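Local coordinates for flagellar motor switch protein FliG (Aquifex aeolicus, PDB 3HJL) that probably forms part of the rotor-mounted switch complex at the base of the flagellar basal body, helping to set the direction of flagellar rotation, at residues 154-157 and 158-162; 114-118 and 119-123; 249-252 and 253-257. All blocks are in the same frame, centred on the assembly; numbering follows the deposited sequence.

All three contacts are local, each between neighbouring turns or at the start of a helix in a largely helical, strand-free and elongated chain. Contacts 1 and 2 belong to the same part of the molecule: their centres lie about 17 Å apart and their nearest atoms about 7 Å, without touching, and helix 142-150 packs against both. Contact 1 adjoins the EHPQR motif, since Glu159 pairs with Arg163 and touches Pro130; contact 2 begins helix 118-125, away from that site. Contact 3, in the C-terminal domain, stands far off, its centre about 75 Å from that of contact 1 and about 61 Å from that of contact 2.

Contact 1. Residues 154-157 and 158-162; sequences EELK and KEVVK
Leu156 has CG anti to its amide nitrogen (chi1 -164°), while Val160 has CG1 anti to N (chi1 175°), which leaves CG2 beside the N; together these torsions bring Leu156 CD1 to 4.0 Å from Val160 CG2, one turn on along helix 154-166. The backbone joins the same two residues, Val160 N donating to Leu156 O at 3.0 Å, and Val161 N repeats the pattern with Lys157 O at 3.2 Å. Leucine and valine suit this face, because both rest on Ile133 of helix 130-137, and Val160 also reaches Leu137 and Ile149.

Most of the charged side chains lie toward solvent, though Lys157 also touches Ile149 and Glu159 touches Pro130. Lys158 lays its aliphatic chain over Glu154 O, CG standing 3.5 Å from that oxygen, while its CD passes 3.5 Å from Glu155 OE2. Lys158 NZ stays 5.0 Å from Glu155 OE2, so the methylenes make this contact. Lys157, extended beyond CG, instead runs back to Glu154, where NZ meets OE2 at 3.0 Å from above the carboxylate plane. With the same spacing and sense, Lys162 NZ forms a salt bridge with Glu159 OE1 at 2.8 Å, on the syn side but tilted from the carboxylate plane. That oxygen also pairs with Arg163 of the EHPQR motif, and the two cations would probably stabilise the ionised carboxylate beside the motif.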
ATOM      1  N   GLU A 154     -17.891 -28.674  -8.792  1.00 72.90           N
ATOM      2  CA  GLU A 154     -19.349 -28.825  -9.009  1.00 72.93           C
ATOM      3  C   GLU A 154     -20.241 -28.468  -7.815  1.00 68.23           C
ATOM      4  O   GLU A 154     -21.252 -27.784  -7.979  1.00 59.48           O
ATOM      5  CB  GLU A 154     -19.677 -30.260  -9.464  1.00 80.96           C
ATOM      6  CG  GLU A 154     -19.045 -30.696 -10.805  1.00 87.36           C
ATOM      7  CD  GLU A 154     -19.555 -29.909 -12.008  1.00 91.26           C
ATOM      8  OE1 GLU A 154     -20.758 -29.564 -12.042  1.00 92.92           O
ATOM      9  OE2 GLU A 154     -18.751 -29.661 -12.934  1.00 92.24           O
ATOM     10  N   GLU A 155     -19.895 -28.963  -6.629  1.00 69.81           N
ATOM     11  CA  GLU A 155     -20.685 -28.675  -5.422  1.00 74.56           C
ATOM     12  C   GLU A 155     -20.538 -27.215  -4.974  1.00 72.47           C
ATOM     13  O   GLU A 155     -21.418 -26.685  -4.289  1.00 64.35           O
ATOM     14  CB  GLU A 155     -20.321 -29.631  -4.275  1.00 75.18           C
ATOM     15  CG  GLU A 155     -20.670 -31.119  -4.529  1.00 79.64           C
ATOM     16  CD  GLU A 155     -22.171 -31.449  -4.388  1.00 77.96           C
ATOM     17  OE1 GLU A 155     -22.517 -32.247  -3.487  1.00 76.78           O
ATOM     18  OE2 GLU A 155     -22.999 -30.937  -5.175  1.00 68.72           O
ATOM     19  N   LEU A 156     -19.434 -26.575  -5.375  1.00 72.43           N
ATOM     20  CA  LEU A 156     -19.203 -25.158  -5.093  1.00 70.42           C
ATOM     21  C   LEU A 156     -19.992 -24.262  -6.063  1.00 71.52           C
ATOM     22  O   LEU A 156     -20.431 -23.182  -5.665  1.00 69.35           O
ATOM     23  CB  LEU A 156     -17.700 -24.835  -5.136  1.00 68.33           C
ATOM     24  CG  LEU A 156     -17.208 -23.519  -4.505  1.00 68.86           C
ATOM     25  CD1 LEU A 156     -17.737 -23.313  -3.080  1.00 58.36           C
ATOM     26  CD2 LEU A 156     -15.680 -23.473  -4.516  1.00 60.22           C
ATOM     27  N   LYS A 157     -20.163 -24.700  -7.320  1.00 66.68           N
ATOM     28  CA  LYS A 157     -21.020 -23.982  -8.303  1.00 68.22           C
ATOM     29  C   LYS A 157     -22.432 -23.766  -7.758  1.00 66.19           C
ATOM     30  O   LYS A 157     -22.961 -22.652  -7.779  1.00 65.39           O
ATOM     31  CB  LYS A 157     -21.160 -24.773  -9.612  1.00 62.32           C
ATOM     32  CG  LYS A 157     -19.927 -24.862 -10.468  1.00 60.76           C
ATOM     33  CD  LYS A 157     -20.196 -25.721 -11.697  1.00 62.75           C
ATOM     34  CE  LYS A 157     -18.939 -25.981 -12.503  1.00 62.40           C
ATOM     35  NZ  LYS A 157     -19.230 -26.774 -13.723  1.00 63.90           N
ATOM     36  N   LYS A 158     -23.001 -24.844  -7.231  1.00 66.72           N
ATOM     37  CA  LYS A 158     -24.367 -24.866  -6.720  1.00 68.71           C
ATOM     38  C   LYS A 158     -24.502 -24.021  -5.445  1.00 67.99           C
ATOM     39  O   LYS A 158     -25.481 -23.295  -5.274  1.00 67.26           O
ATOM     40  CB  LYS A 158     -24.790 -26.319  -6.422  1.00 73.65           C
ATOM     41  CG  LYS A 158     -24.690 -27.296  -7.626  1.00 74.48           C
ATOM     42  CD  LYS A 158     -24.764 -28.758  -7.198  1.00 76.96           C
ATOM     43  CE  LYS A 158     -24.221 -29.703  -8.275  1.00 78.19           C
ATOM     44  NZ  LYS A 158     -24.888 -29.533  -9.595  1.00 78.69           N
ATOM     45  N   GLU A 159     -23.501 -24.109  -4.569  1.00 67.64           N
ATOM     46  CA  GLU A 159     -23.537 -23.431  -3.277  1.00 62.25           C
ATOM     47  C   GLU A 159     -23.336 -21.921  -3.409  1.00 67.84           C
ATOM     48  O   GLU A 159     -23.941 -21.150  -2.658  1.00 67.79           O
ATOM     49  CB  GLU A 159     -22.481 -24.033  -2.340  1.00 64.48           C
ATOM     50  CG  GLU A 159     -22.613 -23.622  -0.871  1.00 71.18           C
ATOM     51  CD  GLU A 159     -23.909 -24.094  -0.213  1.00 73.87           C
ATOM     52  OE1 GLU A 159     -24.365 -23.434   0.743  1.00 72.89           O
ATOM     53  OE2 GLU A 159     -24.484 -25.112  -0.658  1.00 82.98           O
ATOM     54  N   VAL A 160     -22.474 -21.507  -4.343  1.00 61.89           N
ATOM     55  CA  VAL A 160     -22.245 -20.083  -4.601  1.00 59.60           C
ATOM     56  C   VAL A 160     -23.484 -19.435  -5.237  1.00 58.21           C
ATOM     57  O   VAL A 160     -23.896 -18.364  -4.811  1.00 65.20           O
ATOM     58  CB  VAL A 160     -20.988 -19.838  -5.480  1.00 50.05           C
ATOM     59  CG1 VAL A 160     -20.858 -18.369  -5.829  1.00 50.61           C
ATOM     60  CG2 VAL A 160     -19.724 -20.312  -4.746  1.00 54.10           C
ATOM     61  N   VAL A 161     -24.085 -20.101  -6.222  1.00 59.74           N
ATOM     62  CA  VAL A 161     -25.294 -19.591  -6.885  1.00 58.76           C
ATOM     63  C   VAL A 161     -26.494 -19.515  -5.925  1.00 57.79           C
ATOM     64  O   VAL A 161     -27.285 -18.571  -5.994  1.00 59.65           O
ATOM     65  CB  VAL A 161     -25.682 -20.449  -8.121  1.00 59.83           C
ATOM     66  CG1 VAL A 161     -27.013 -19.983  -8.701  1.00 54.33           C
ATOM     67  CG2 VAL A 161     -24.589 -20.386  -9.186  1.00 59.01           C
ATOM     68  N   LYS A 162     -26.625 -20.513  -5.047  1.00 53.93           N
ATOM     69  CA  LYS A 162     -27.667 -20.527  -4.012  1.00 57.63           C
ATOM     70  C   LYS A 162     -27.506 -19.347  -3.058  1.00 58.75           C
ATOM     71  O   LYS A 162     -28.493 -18.741  -2.640  1.00 67.18           O
ATOM     72  CB  LYS A 162     -27.602 -21.832  -3.210  1.00 57.03           C
ATOM     73  CG  LYS A 162     -28.728 -22.014  -2.169  1.00 67.84           C
ATOM     74  CD  LYS A 162     -28.441 -23.150  -1.178  1.00 69.68           C
ATOM     75  CE  LYS A 162     -27.418 -22.727  -0.112  1.00 76.54           C
ATOM     76  NZ  LYS A 162     -27.157 -23.790   0.901  1.00 77.27           N
TER

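Contact 2. Residues 114-118 and 119-123; sequences EKVDS and RILAS
Asp117 OD2 is held by two nitrogens of Arg119. The backbone N of Arg119 reaches Asp117 OD2 at 2.9 Å through the anti lone pair, and NE of the same arginine meets OD2 at 3.1 Å on the syn side, tilted out of the carboxylate plane. The second carboxylate oxygen is engaged too: Arg119 NH2 donates to Asp117 OD1 at 3.1 Å. The arginine therefore grips the aspartate side-on, one nitrogen to each oxygen, although the carboxylate and guanidinium planes are turned 38° against each other. With CG anti to the aspartate N (chi1 -169°), the carboxylate is carried toward the first turn, and a bend at chi3 of Arg119 (-81°) folds the guanidinium back to meet it.

This is an N-cap. Asp117 stands immediately before helix 118-125, and its short acidic side chain takes up an amide of the first turn, where no preceding carbonyl is available; its negative charge would also be favoured by the helix dipole. Asp117 O starts the regular pattern by accepting from Leu121 N at 3.1 Å, and Ser118 O follows by accepting from Ala122 N.

Beside the cap, Val116 adds an apolar contact. Val116 CG1 lies 3.8 Å from Leu121 CD2 and 4.0 Å from Ile120 CG2. Ile120 extends its CG1 branch so that CD1 lies 3.9 Å from Asp117 CB. Val116 and Leu121 also face helix 172-193, through Ile186 and Leu182 respectively. Small Ser118 and Ala122 let Ile148 of helix 142-150 approach, and the Ser118 hydroxyl hydrogen-bonds Lys144 and Glu147 there.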
ATOM      1  N   GLU A 114     -12.054  -7.778 -13.919  1.00 61.50           N
ATOM      2  CA  GLU A 114     -12.692  -8.248 -15.150  1.00 61.43           C
ATOM      3  C   GLU A 114     -11.645  -8.575 -16.240  1.00 60.65           C
ATOM      4  O   GLU A 114     -11.892  -9.391 -17.117  1.00 61.21           O
ATOM      5  CB  GLU A 114     -13.669  -7.180 -15.686  1.00 78.53           C
ATOM      6  CG  GLU A 114     -15.074  -7.684 -16.032  1.00 83.05           C
ATOM      7  CD  GLU A 114     -15.955  -7.845 -14.810  1.00 80.28           C
ATOM      8  OE1 GLU A 114     -15.407  -7.975 -13.700  1.00 95.88           O
ATOM      9  OE2 GLU A 114     -17.194  -7.876 -14.956  1.00 72.45           O
ATOM     10  N   LYS A 115     -10.501  -7.899 -16.204  1.00 60.54           N
ATOM     11  CA  LYS A 115      -9.402  -8.190 -17.124  1.00 62.37           C
ATOM     12  C   LYS A 115      -8.668  -9.497 -16.814  1.00 65.23           C
ATOM     13  O   LYS A 115      -8.025 -10.061 -17.696  1.00 75.39           O
ATOM     14  CB  LYS A 115      -8.385  -7.054 -17.110  1.00 66.18           C
ATOM     15  CG  LYS A 115      -8.911  -5.745 -17.674  1.00 68.18           C
ATOM     16  CD  LYS A 115      -7.882  -4.645 -17.489  1.00 74.40           C
ATOM     17  CE  LYS A 115      -8.484  -3.264 -17.657  1.00 76.49           C
ATOM     18  NZ  LYS A 115      -7.442  -2.239 -17.374  1.00 82.00           N
ATOM     19  N   VAL A 116      -8.763  -9.977 -15.575  1.00 60.63           N
ATOM     20  CA  VAL A 116      -8.006 -11.144 -15.143  1.00 61.90           C
ATOM     21  C   VAL A 116      -8.661 -12.424 -15.657  1.00 66.45           C
ATOM     22  O   VAL A 116      -9.863 -12.531 -15.671  1.00 60.11           O
ATOM     23  CB  VAL A 116      -7.869 -11.194 -13.600  1.00 65.00           C
ATOM     24  CG1 VAL A 116      -6.999 -12.376 -13.173  1.00 54.62           C
ATOM     25  CG2 VAL A 116      -7.278  -9.883 -13.073  1.00 60.72           C
ATOM     26  N   ASP A 117      -7.844 -13.358 -16.141  1.00 71.15           N
ATOM     27  CA  ASP A 117      -8.321 -14.644 -16.635  1.00 55.95           C
ATOM     28  C   ASP A 117      -9.177 -15.336 -15.554  1.00 54.67           C
ATOM     29  O   ASP A 117      -8.743 -15.496 -14.420  1.00 56.10           O
ATOM     30  CB  ASP A 117      -7.117 -15.508 -16.999  1.00 63.32           C
ATOM     31  CG  ASP A 117      -7.495 -16.757 -17.753  1.00 66.11           C
ATOM     32  OD1 ASP A 117      -7.114 -16.840 -18.932  1.00 72.61           O
ATOM     33  OD2 ASP A 117      -8.166 -17.647 -17.185  1.00 61.66           O
ATOM     34  N   SER A 118     -10.393 -15.735 -15.922  1.00 59.51           N
ATOM     35  CA  SER A 118     -11.346 -16.380 -14.993  1.00 56.50           C
ATOM     36  C   SER A 118     -10.858 -17.677 -14.339  1.00 60.46           C
ATOM     37  O   SER A 118     -11.358 -18.052 -13.274  1.00 68.16           O
ATOM     38  CB  SER A 118     -12.684 -16.620 -15.695  1.00 61.45           C
ATOM     39  OG  SER A 118     -13.297 -15.382 -16.036  1.00 54.70           O
ATOM     40  N   ARG A 119      -9.913 -18.368 -14.981  1.00 62.63           N
ATOM     41  CA  ARG A 119      -9.264 -19.544 -14.377  1.00 65.88           C
ATOM     42  C   ARG A 119      -8.422 -19.135 -13.169  1.00 59.77           C
ATOM     43  O   ARG A 119      -8.391 -19.835 -12.163  1.00 58.02           O
ATOM     44  CB  ARG A 119      -8.379 -20.272 -15.400  1.00 66.74           C
ATOM     45  CG  ARG A 119      -9.145 -20.915 -16.544  1.00 63.84           C
ATOM     46  CD  ARG A 119      -8.218 -21.441 -17.632  1.00 63.63           C
ATOM     47  NE  ARG A 119      -7.765 -20.391 -18.553  1.00 61.24           N
ATOM     48  CZ  ARG A 119      -6.964 -20.597 -19.599  1.00 62.60           C
ATOM     49  NH1 ARG A 119      -6.541 -21.825 -19.917  1.00 59.69           N
ATOM     50  NH2 ARG A 119      -6.621 -19.567 -20.375  1.00 61.35           N
ATOM     51  N   ILE A 120      -7.743 -17.993 -13.286  1.00 64.90           N
ATOM     52  CA  ILE A 120      -6.936 -17.439 -12.200  1.00 62.10           C
ATOM     53  C   ILE A 120      -7.826 -16.957 -11.047  1.00 59.15           C
ATOM     54  O   ILE A 120      -7.533 -17.232  -9.883  1.00 64.13           O
ATOM     55  CB  ILE A 120      -6.012 -16.283 -12.706  1.00 67.66           C
ATOM     56  CG1 ILE A 120      -4.974 -16.835 -13.712  1.00 62.04           C
ATOM     57  CG2 ILE A 120      -5.319 -15.585 -11.516  1.00 63.49           C
ATOM     58  CD1 ILE A 120      -4.165 -15.782 -14.417  1.00 61.33           C
ATOM     59  N   LEU A 121      -8.927 -16.281 -11.379  1.00 58.90           N
ATOM     60  CA  LEU A 121      -9.887 -15.820 -10.370  1.00 54.53           C
ATOM     61  C   LEU A 121     -10.561 -17.008  -9.660  1.00 54.25           C
ATOM     62  O   LEU A 121     -10.673 -17.008  -8.440  1.00 61.72           O
ATOM     63  CB  LEU A 121     -10.933 -14.884 -10.996  1.00 55.77           C
ATOM     64  CG  LEU A 121     -10.420 -13.564 -11.613  1.00 55.46           C
ATOM     65  CD1 LEU A 121     -11.513 -12.792 -12.310  1.00 49.85           C
ATOM     66  CD2 LEU A 121      -9.776 -12.687 -10.591  1.00 50.64           C
ATOM     67  N   ALA A 122     -10.990 -18.016 -10.427  1.00 60.53           N
ATOM     68  CA  ALA A 122     -11.580 -19.248  -9.863  1.00 53.44           C
ATOM     69  C   ALA A 122     -10.608 -19.945  -8.915  1.00 53.93           C
ATOM     70  O   ALA A 122     -10.980 -20.322  -7.806  1.00 60.00           O
ATOM     71  CB  ALA A 122     -11.996 -20.208 -10.985  1.00 57.74           C
ATOM     72  N   SER A 123      -9.351 -20.056  -9.345  1.00 57.87           N
ATOM     73  CA  SER A 123      -8.274 -20.658  -8.542  1.00 58.24           C
ATOM     74  C   SER A 123      -8.032 -19.929  -7.220  1.00 59.52           C
ATOM     75  O   SER A 123      -7.912 -20.564  -6.178  1.00 66.23           O
ATOM     76  CB  SER A 123      -6.977 -20.687  -9.351  1.00 64.60           C
ATOM     77  OG  SER A 123      -5.955 -21.351  -8.638  1.00 80.06           O
TER

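Contact 3. Residues 249-252 and 253-257; sequences RDII and EILKV
Leu255 N donates to Ile251 O at 2.8 Å, almost in line with the carbonyl, with an N-H...O angle of 166°. Its neighbours follow the same pattern: Ile254 N reaches Asp250 O at 3.1 Å, and Lys256 N reaches Ile252 O at 3.1 Å with a more bent angle of 140°. A fourth bond, from Glu253 N to Arg249 O, is weak. On the outer side Lys256 NZ and Glu253 OE2 form a salt bridge at 3.5 Å, its hydrogen bond weak at that length. The lysine crosses Ile252 on the way, placing CE 3.8 Å from Ile252 CG2, so that CE and NZ both pass this methyl as the extended chain carries NZ to Glu253.

The backbone bonds follow the i to i+4 pattern of the short helix 248-255 and its C-terminal end, within the FliG C-terminal domain. Arg249, Glu253 and Lys256 are exposed and Ile251 and Ile254 are buried, as in an amphipathic helix, although Asp250 is buried too, against Lys324.

Ile251 and Leu255 lie side by side and point the same way. CG2 of Ile251, anti to its backbone N, meets Leu255 CD1 at 3.8 Å. Phe278 of helix 272-279 receives Ile251, Ile254 and Leu255, for which bulky aliphatic side chains are well suited. Ile254 folds its CG1 branch back along the turn, CG1 coming to 3.3 Å from Asp250 O, and its side chain also packs on Ile316 and Met319 of helix 302-320.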
ATOM      1  N   ARG A 249      50.912  -4.275  -8.640  1.00 59.73           N
ATOM      2  CA  ARG A 249      51.190  -2.848  -8.403  1.00 64.05           C
ATOM      3  C   ARG A 249      50.069  -2.172  -7.607  1.00 58.26           C
ATOM      4  O   ARG A 249      50.331  -1.392  -6.691  1.00 51.42           O
ATOM      5  CB  ARG A 249      51.341  -2.116  -9.746  1.00 69.00           C
ATOM      6  CG  ARG A 249      52.599  -2.461 -10.535  1.00 73.53           C
ATOM      7  CD  ARG A 249      53.838  -1.804  -9.938  1.00 77.74           C
ATOM      8  NE  ARG A 249      54.983  -1.865 -10.848  1.00 78.75           N
ATOM      9  CZ  ARG A 249      55.154  -1.099 -11.932  1.00 82.26           C
ATOM     10  NH1 ARG A 249      54.235  -0.201 -12.308  1.00 82.70           N
ATOM     11  NH2 ARG A 249      56.253  -1.251 -12.674  1.00 82.43           N
ATOM     12  N   ASP A 250      48.826  -2.468  -7.987  1.00 57.04           N
ATOM     13  CA  ASP A 250      47.631  -1.898  -7.339  1.00 62.90           C
ATOM     14  C   ASP A 250      47.518  -2.330  -5.878  1.00 64.50           C
ATOM     15  O   ASP A 250      47.174  -1.528  -5.009  1.00 64.89           O
ATOM     16  CB  ASP A 250      46.358  -2.340  -8.070  1.00 62.53           C
ATOM     17  CG  ASP A 250      46.275  -1.823  -9.497  1.00 59.54           C
ATOM     18  OD1 ASP A 250      47.310  -1.412 -10.065  1.00 56.20           O
ATOM     19  OD2 ASP A 250      45.160  -1.844 -10.052  1.00 63.09           O
ATOM     20  N   ILE A 251      47.809  -3.607  -5.633  1.00 66.64           N
ATOM     21  CA  ILE A 251      47.768  -4.201  -4.295  1.00 64.71           C
ATOM     22  C   ILE A 251      48.795  -3.555  -3.363  1.00 62.72           C
ATOM     23  O   ILE A 251      48.496  -3.311  -2.198  1.00 63.62           O
ATOM     24  CB  ILE A 251      48.008  -5.731  -4.363  1.00 65.04           C
ATOM     25  CG1 ILE A 251      46.883  -6.416  -5.144  1.00 63.67           C
ATOM     26  CG2 ILE A 251      48.091  -6.343  -2.955  1.00 64.64           C
ATOM     27  CD1 ILE A 251      47.371  -7.550  -5.962  1.00 72.08           C
ATOM     28  N   ILE A 252      50.000  -3.293  -3.879  1.00 67.41           N
ATOM     29  CA  ILE A 252      51.043  -2.565  -3.116  1.00 67.12           C
ATOM     30  C   ILE A 252      50.528  -1.217  -2.597  1.00 63.04           C
ATOM     31  O   ILE A 252      50.723  -0.889  -1.426  1.00 55.72           O
ATOM     32  CB  ILE A 252      52.340  -2.318  -3.964  1.00 66.30           C
ATOM     33  CG1 ILE A 252      53.333  -3.467  -3.787  1.00 68.19           C
ATOM     34  CG2 ILE A 252      53.034  -1.037  -3.535  1.00 68.41           C
ATOM     35  CD1 ILE A 252      52.834  -4.788  -4.269  1.00 66.10           C
ATOM     36  N   GLU A 253      49.841  -0.468  -3.465  1.00 61.03           N
ATOM     37  CA  GLU A 253      49.280   0.836  -3.095  1.00 57.66           C
ATOM     38  C   GLU A 253      48.128   0.720  -2.091  1.00 61.62           C
ATOM     39  O   GLU A 253      47.942   1.607  -1.253  1.00 58.14           O
ATOM     40  CB  GLU A 253      48.814   1.600  -4.338  1.00 56.76           C
ATOM     41  CG  GLU A 253      49.907   1.889  -5.374  1.00 63.28           C
ATOM     42  CD  GLU A 253      51.081   2.693  -4.825  1.00 64.72           C
ATOM     43  OE1 GLU A 253      50.893   3.493  -3.879  1.00 62.88           O
ATOM     44  OE2 GLU A 253      52.197   2.526  -5.356  1.00 70.49           O
ATOM     45  N   ILE A 254      47.352  -0.364  -2.191  1.00 65.26           N
ATOM     46  CA  ILE A 254      46.270  -0.645  -1.241  1.00 64.78           C
ATOM     47  C   ILE A 254      46.849  -1.000   0.142  1.00 66.15           C
ATOM     48  O   ILE A 254      46.371  -0.507   1.167  1.00 70.20           O
ATOM     49  CB  ILE A 254      45.356  -1.795  -1.741  1.00 62.38           C
ATOM     50  CG1 ILE A 254      44.554  -1.353  -2.967  1.00 65.58           C
ATOM     51  CG2 ILE A 254      44.391  -2.221  -0.650  1.00 65.64           C
ATOM     52  CD1 ILE A 254      44.025  -2.515  -3.793  1.00 65.10           C
ATOM     53  N   LEU A 255      47.883  -1.844   0.158  1.00 65.48           N
ATOM     54  CA  LEU A 255      48.578  -2.222   1.398  1.00 66.22           C
ATOM     55  C   LEU A 255      49.232  -1.023   2.111  1.00 66.27           C
ATOM     56  O   LEU A 255      49.413  -1.047   3.332  1.00 68.15           O
ATOM     57  CB  LEU A 255      49.629  -3.303   1.114  1.00 64.29           C
ATOM     58  CG  LEU A 255      49.091  -4.695   0.770  1.00 64.85           C
ATOM     59  CD1 LEU A 255      50.170  -5.562   0.131  1.00 62.12           C
ATOM     60  CD2 LEU A 255      48.527  -5.372   2.018  1.00 71.11           C
ATOM     61  N   LYS A 256      49.600   0.006   1.347  1.00 70.21           N
ATOM     62  CA  LYS A 256      50.109   1.267   1.915  1.00 68.31           C
ATOM     63  C   LYS A 256      49.047   2.086   2.690  1.00 64.93           C
ATOM     64  O   LYS A 256      49.405   2.856   3.569  1.00 60.45           O
ATOM     65  CB  LYS A 256      50.732   2.142   0.809  1.00 67.32           C
ATOM     66  CG  LYS A 256      52.094   1.646   0.323  1.00 69.39           C
ATOM     67  CD  LYS A 256      52.572   2.385  -0.925  1.00 69.73           C
ATOM     68  CE  LYS A 256      53.966   1.910  -1.347  1.00 68.85           C
ATOM     69  NZ  LYS A 256      54.383   2.432  -2.680  1.00 65.48           N
ATOM     70  N   VAL A 257      47.759   1.884   2.387  1.00 69.50           N
ATOM     71  CA  VAL A 257      46.658   2.678   2.989  1.00 71.06           C
ATOM     72  C   VAL A 257      45.760   1.903   3.970  1.00 76.48           C
ATOM     73  O   VAL A 257      45.418   2.437   5.030  1.00 78.27           O
ATOM     74  CB  VAL A 257      45.767   3.357   1.895  1.00 66.38           C
ATOM     75  CG1 VAL A 257      45.278   2.356   0.880  1.00 60.61           C
ATOM     76  CG2 VAL A 257      44.585   4.091   2.532  1.00 67.71           C
TER